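Local atomic coordinates of trehalose-6-phosphate phosphatase-related protein (Thermoplasma acidophilum, PDB entry 1U02), a protein that removes the phosphate from trehalose 6-phosphate to release free trehalose, a magnesium-dependent reaction of the HAD phosphatase clan. Residues T45-S48 / P49-S53; I92-D95 / T96-W99. All coordinates share one frame; numbering follows the deposited sequence.

Interaction 1. Residues T45-S48 / P49-S53; sequences TGRS and PEEIS
Ser48 and Glu51 hold each other where the loop after strand 40-44 turns into helix 49-55. Glu51 N donates to Ser48 OG over 3.2 Å, and the extended Glu51 side chain runs back along the helix start, so that OE1 takes the Ser48 backbone N at 2.9 Å, nearly straight at 171°, on the anti side of OE1 and slightly out of the carboxylate plane. Ser48 OG sits between its own N and carbonyl carbon (chi1 62°), which turns it toward the first helical turn. Ser48 O receives Ile52 N at 3.1 Å, the first regular helical bond. Glu51 OE2 meets Arg47 NH1 at 3.1 Å in a salt bridge; it lies in the guanidinium plane, whereas the nitrogen stands above the carboxylate plane. OE1 also forms a salt bridge with Lys111, so the carboxylate is probably kept ionised. Packing is tightest where Ser48 CB meets Pro49 CD, 3.3 Å away. In the apolar part of the buried side, Thr45 CG2 and Ile52 CG1 meet tip to tip at 3.6 Å, and Ile52 CD1 reaches Arg47 CB. On the looser side, Glu50, partly exposed, bends so that OE1 passes 3.6 Å from Ser48 CB. Thr45 OG1 accepts from Arg47 N, closing an ST turn, while Arg47 NE forms a salt bridge to the magnesium ligand Asp9. The whole is a capping box at a helix N-terminus, beside the metal site of a HAD-type phosphatase.

Interaction 2. Residues I92-D95 / T96-W99; sequences IYED and TRSW
Tyr93 O takes two amides as helix 86-96 runs out, Arg97 N at 2.8 Å and Thr96 N at 3.2 Å, and the chain passes through a type I beta turn from Thr96 to Trp99. Thr96 N also makes a weak bond to Ile92 O, and Trp99 N closes the turn on Thr96 O. A water extends the join, donating to Glu94 O and accepting from Ser98 N.

The Thr96 side chain folds back over the helix end. A chi1 of 65° brings its hydroxyl OG1 round to Ile92 O, leaving CG2 anti to the carbonyl carbon; OG1 donates to Ile92 O over 2.7 Å from above the carbonyl plane, and it is also hydrogen-bonded to Tyr117 OH. Thr96 CB lies over the centre of one face of the Trp99 indole, 3.7 Å above the plane; the indole also packs on helix 127-141 and makes a cation-pi contact with Arg133. Arg97 CB sits over one face of the Tyr93 ring in a CH-pi contact, 3.9 Å from the centroid and displaced toward the rim; the ring also packs on Ile108 and Arg110. On the outer side the extended Arg97 chain runs side by side with Glu94, where Arg97 NE and Glu94 OE1 form a long salt bridge of 3.6 Å.

Bonds to Ile92 O and Tyr93 O near the helix end, with a type I turn starting on Thr96 itself, make a helix C-terminus leading to helix 99-102. The adjoining four-stranded antiparallel sheet, with helices 86-96 and 127-141 packed on it, is consistent with the cap domain of HAD-type trehalose phosphatases.

Both interactions lie at helix ends, but at opposite ones: interaction 1 starts helix 49-55, interaction 2 finishes helix 86-96. Their centres lie about 21 Å apart and they do not touch. The first is buried, its centre about 7 Å from that of the chain, next to the eight-stranded mixed sheet and the magnesium site; there ionic groups inside the protein compensate one another. The second, its centre about 23 Å from that of the chain and away from the annotated sites, is only partly buried. It has a sheltered side against helix 127-141 and the four-stranded antiparallel sheet, and an outer side where a water and a long ion pair take part.

Interaction 1. Residues T45-S48 / P49-S53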
loop_
_atom_site.group_PDB
_atom_site.type_symbol
_atom_site.label_atom_id
_atom_site.label_comp_id
_atom_site.label_asym_id
_atom_site.label_seq_id
_atom_site.Cartn_x
_atom_site.Cartn_y
_atom_site.Cartn_z
ATOM N N THR A 45 -3.031 0.627 1.472
ATOM C CA THR A 45 -1.664 0.299 1.111
ATOM C C THR A 45 -1.393 -1.199 1.019
ATOM O O THR A 45 -2.231 -2.022 1.390
ATOM C CB THR A 45 -0.745 0.901 2.191
ATOM O OG1 THR A 45 0.617 0.525 1.969
ATOM C CG2 THR A 45 -1.193 0.403 3.570
ATOM N N GLY A 46 -0.207 -1.538 0.525
ATOM C CA GLY A 46 0.191 -2.931 0.440
ATOM C C GLY A 46 0.993 -3.237 1.698
ATOM O O GLY A 46 1.338 -4.387 1.975
ATOM N N ARG A 47 1.297 -2.185 2.455
ATOM C CA ARG A 47 2.046 -2.305 3.705
ATOM C C ARG A 47 1.167 -3.001 4.740
ATOM O O ARG A 47 -0.038 -3.134 4.548
ATOM C CB ARG A 47 2.409 -0.922 4.252
ATOM C CG ARG A 47 3.286 -0.068 3.354
ATOM C CD ARG A 47 4.766 -0.342 3.569
ATOM N NE ARG A 47 5.570 0.702 2.945
ATOM C CZ ARG A 47 6.866 0.889 3.159
ATOM N NH1 ARG A 47 7.527 0.097 3.992
ATOM N NH2 ARG A 47 7.497 1.880 2.539
ATOM N N SER A 48 1.783 -3.430 5.838
ATOM C CA SER A 48 1.070 -4.089 6.924
ATOM C C SER A 48 0.557 -3.031 7.900
ATOM O O SER A 48 0.973 -1.874 7.856
ATOM C CB SER A 48 2.016 -5.019 7.682
ATOM O OG SER A 48 3.076 -4.264 8.262
ATOM N N PRO A 49 -0.357 -3.423 8.800
ATOM C CA PRO A 49 -0.900 -2.481 9.784
ATOM C C PRO A 49 0.212 -2.064 10.746
ATOM O O PRO A 49 0.235 -0.935 11.233
ATOM C CB PRO A 49 -1.981 -3.292 10.500
ATOM C CG PRO A 49 -2.336 -4.366 9.532
ATOM C CD PRO A 49 -1.025 -4.731 8.896
ATOM N N GLU A 50 1.133 -2.983 11.023
ATOM C CA GLU A 50 2.232 -2.673 11.929
ATOM C C GLU A 50 3.100 -1.571 11.320
ATOM O O GLU A 50 3.589 -0.698 12.036
ATOM C CB GLU A 50 3.091 -3.917 12.210
ATOM C CG GLU A 50 2.398 -5.023 12.996
ATOM C CD GLU A 50 1.261 -5.672 12.225
ATOM O OE1 GLU A 50 1.479 -6.054 11.058
ATOM O OE2 GLU A 50 0.151 -5.804 12.788
ATOM N N GLU A 51 3.296 -1.612 10.003
ATOM C CA GLU A 51 4.102 -0.598 9.326
ATOM C C GLU A 51 3.430 0.773 9.320
ATOM O O GLU A 51 4.020 1.763 9.745
ATOM C CB GLU A 51 4.402 -1.013 7.882
ATOM C CG GLU A 51 5.496 -2.054 7.753
ATOM C CD GLU A 51 5.664 -2.549 6.327
ATOM O OE1 GLU A 51 4.718 -3.178 5.810
ATOM O OE2 GLU A 51 6.736 -2.307 5.723
ATOM N N ILE A 52 2.195 0.837 8.839
ATOM C CA ILE A 52 1.507 2.118 8.786
ATOM C C ILE A 52 1.321 2.699 10.182
ATOM O O ILE A 52 1.438 3.911 10.369
ATOM C CB ILE A 52 0.136 1.995 8.098
ATOM C CG1 ILE A 52 0.323 1.454 6.681
ATOM C CG2 ILE A 52 -0.537 3.371 8.018
ATOM C CD1 ILE A 52 1.147 2.374 5.780
ATOM N N SER A 53 1.046 1.831 11.157
ATOM C CA SER A 53 0.843 2.262 12.537
ATOM C C SER A 53 2.067 2.976 13.105
ATOM O O SER A 53 1.927 3.931 13.866
ATOM C CB SER A 53 0.463 1.071 13.424
ATOM O OG SER A 53 -0.843 0.611 13.100
#

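Interaction 2. Residues I92-D95 / T96-W99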
loop_
_atom_site.group_PDB
_atom_site.type_symbol
_atom_site.label_atom_id
_atom_site.label_comp_id
_atom_site.label_asym_id
_atom_site.label_seq_id
_atom_site.Cartn_x
_atom_site.Cartn_y
_atom_site.Cartn_z
ATOM N N ILE A 92 7.506 -19.239 4.898
ATOM C CA ILE A 92 8.129 -18.691 3.697
ATOM C C ILE A 92 9.369 -17.887 4.066
ATOM O O ILE A 92 10.416 -18.020 3.431
ATOM C CB ILE A 92 7.137 -17.800 2.912
ATOM C CG1 ILE A 92 6.053 -18.684 2.282
ATOM C CG2 ILE A 92 7.875 -17.001 1.835
ATOM C CD1 ILE A 92 4.926 -17.913 1.622
ATOM N N TYR A 93 9.256 -17.060 5.099
ATOM C CA TYR A 93 10.384 -16.251 5.530
ATOM C C TYR A 93 11.509 -17.142 6.051
ATOM O O TYR A 93 12.678 -16.946 5.725
ATOM C CB TYR A 93 9.968 -15.278 6.636
ATOM C CG TYR A 93 11.124 -14.431 7.095
ATOM C CD1 TYR A 93 11.641 -13.432 6.278
ATOM C CD2 TYR A 93 11.758 -14.681 8.312
ATOM C CE1 TYR A 93 12.769 -12.702 6.652
ATOM C CE2 TYR A 93 12.887 -13.957 8.698
ATOM C CZ TYR A 93 13.385 -12.974 7.859
ATOM O OH TYR A 93 14.521 -12.282 8.208
ATOM N N GLU A 94 11.150 -18.119 6.871
ATOM C CA GLU A 94 12.149 -19.019 7.430
ATOM C C GLU A 94 12.911 -19.771 6.347
ATOM O O GLU A 94 14.133 -19.927 6.430
ATOM C CB GLU A 94 11.488 -20.016 8.386
ATOM C CG GLU A 94 12.443 -21.055 8.958
ATOM C CD GLU A 94 13.728 -20.444 9.500
ATOM O OE1 GLU A 94 13.650 -19.494 10.311
ATOM O OE2 GLU A 94 14.819 -20.919 9.117
ATOM N N ASP A 95 12.200 -20.219 5.318
ATOM C CA ASP A 95 12.838 -20.973 4.254
ATOM C C ASP A 95 13.565 -20.121 3.219
ATOM O O ASP A 95 14.378 -20.638 2.460
ATOM C CB ASP A 95 11.813 -21.877 3.552
ATOM C CG ASP A 95 11.176 -22.901 4.498
ATOM O OD1 ASP A 95 11.790 -23.237 5.533
ATOM O OD2 ASP A 95 10.063 -23.385 4.196
ATOM N N THR A 96 13.300 -18.820 3.189
ATOM C CA THR A 96 13.952 -17.980 2.190
ATOM C C THR A 96 14.854 -16.870 2.729
ATOM O O THR A 96 15.565 -16.224 1.956
ATOM C CB THR A 96 12.904 -17.329 1.249
ATOM O OG1 THR A 96 12.077 -16.429 1.998
ATOM C CG2 THR A 96 12.028 -18.395 0.602
ATOM N N ARG A 97 14.844 -16.649 4.040
ATOM C CA ARG A 97 15.657 -15.573 4.611
ATOM C C ARG A 97 17.147 -15.671 4.285
ATOM O O ARG A 97 17.829 -14.654 4.185
ATOM C CB ARG A 97 15.475 -15.499 6.132
ATOM C CG ARG A 97 16.142 -16.620 6.902
ATOM C CD ARG A 97 15.905 -16.461 8.398
ATOM N NE ARG A 97 16.489 -17.556 9.165
ATOM C CZ ARG A 97 17.795 -17.759 9.308
ATOM N NH1 ARG A 97 18.668 -16.936 8.739
ATOM N NH2 ARG A 97 18.228 -18.790 10.020
ATOM N N SER A 98 17.646 -16.889 4.105
ATOM C CA SER A 98 19.060 -17.082 3.803
ATOM C C SER A 98 19.455 -16.611 2.402
ATOM O O SER A 98 20.643 -16.523 2.089
ATOM C CB SER A 98 19.445 -18.556 3.966
ATOM O OG SER A 98 18.854 -19.344 2.949
ATOM N N TRP A 99 18.472 -16.303 1.559
ATOM C CA TRP A 99 18.776 -15.854 0.206
ATOM C C TRP A 99 19.517 -14.522 0.176
ATOM O O TRP A 99 20.099 -14.155 -0.847
ATOM C CB TRP A 99 17.499 -15.750 -0.630
ATOM C CG TRP A 99 16.827 -17.078 -0.880
ATOM C CD1 TRP A 99 17.275 -18.312 -0.503
ATOM C CD2 TRP A 99 15.584 -17.290 -1.555
ATOM N NE1 TRP A 99 16.383 -19.280 -0.901
ATOM C CE2 TRP A 99 15.335 -18.680 -1.549
ATOM C CE3 TRP A 99 14.649 -16.438 -2.164
ATOM C CZ2 TRP A 99 14.190 -19.238 -2.133
ATOM C CZ3 TRP A 99 13.508 -16.996 -2.744
ATOM C CH2 TRP A 99 13.292 -18.380 -2.722
HETATM O O HOH W 1 16.484 -19.579 4.643
#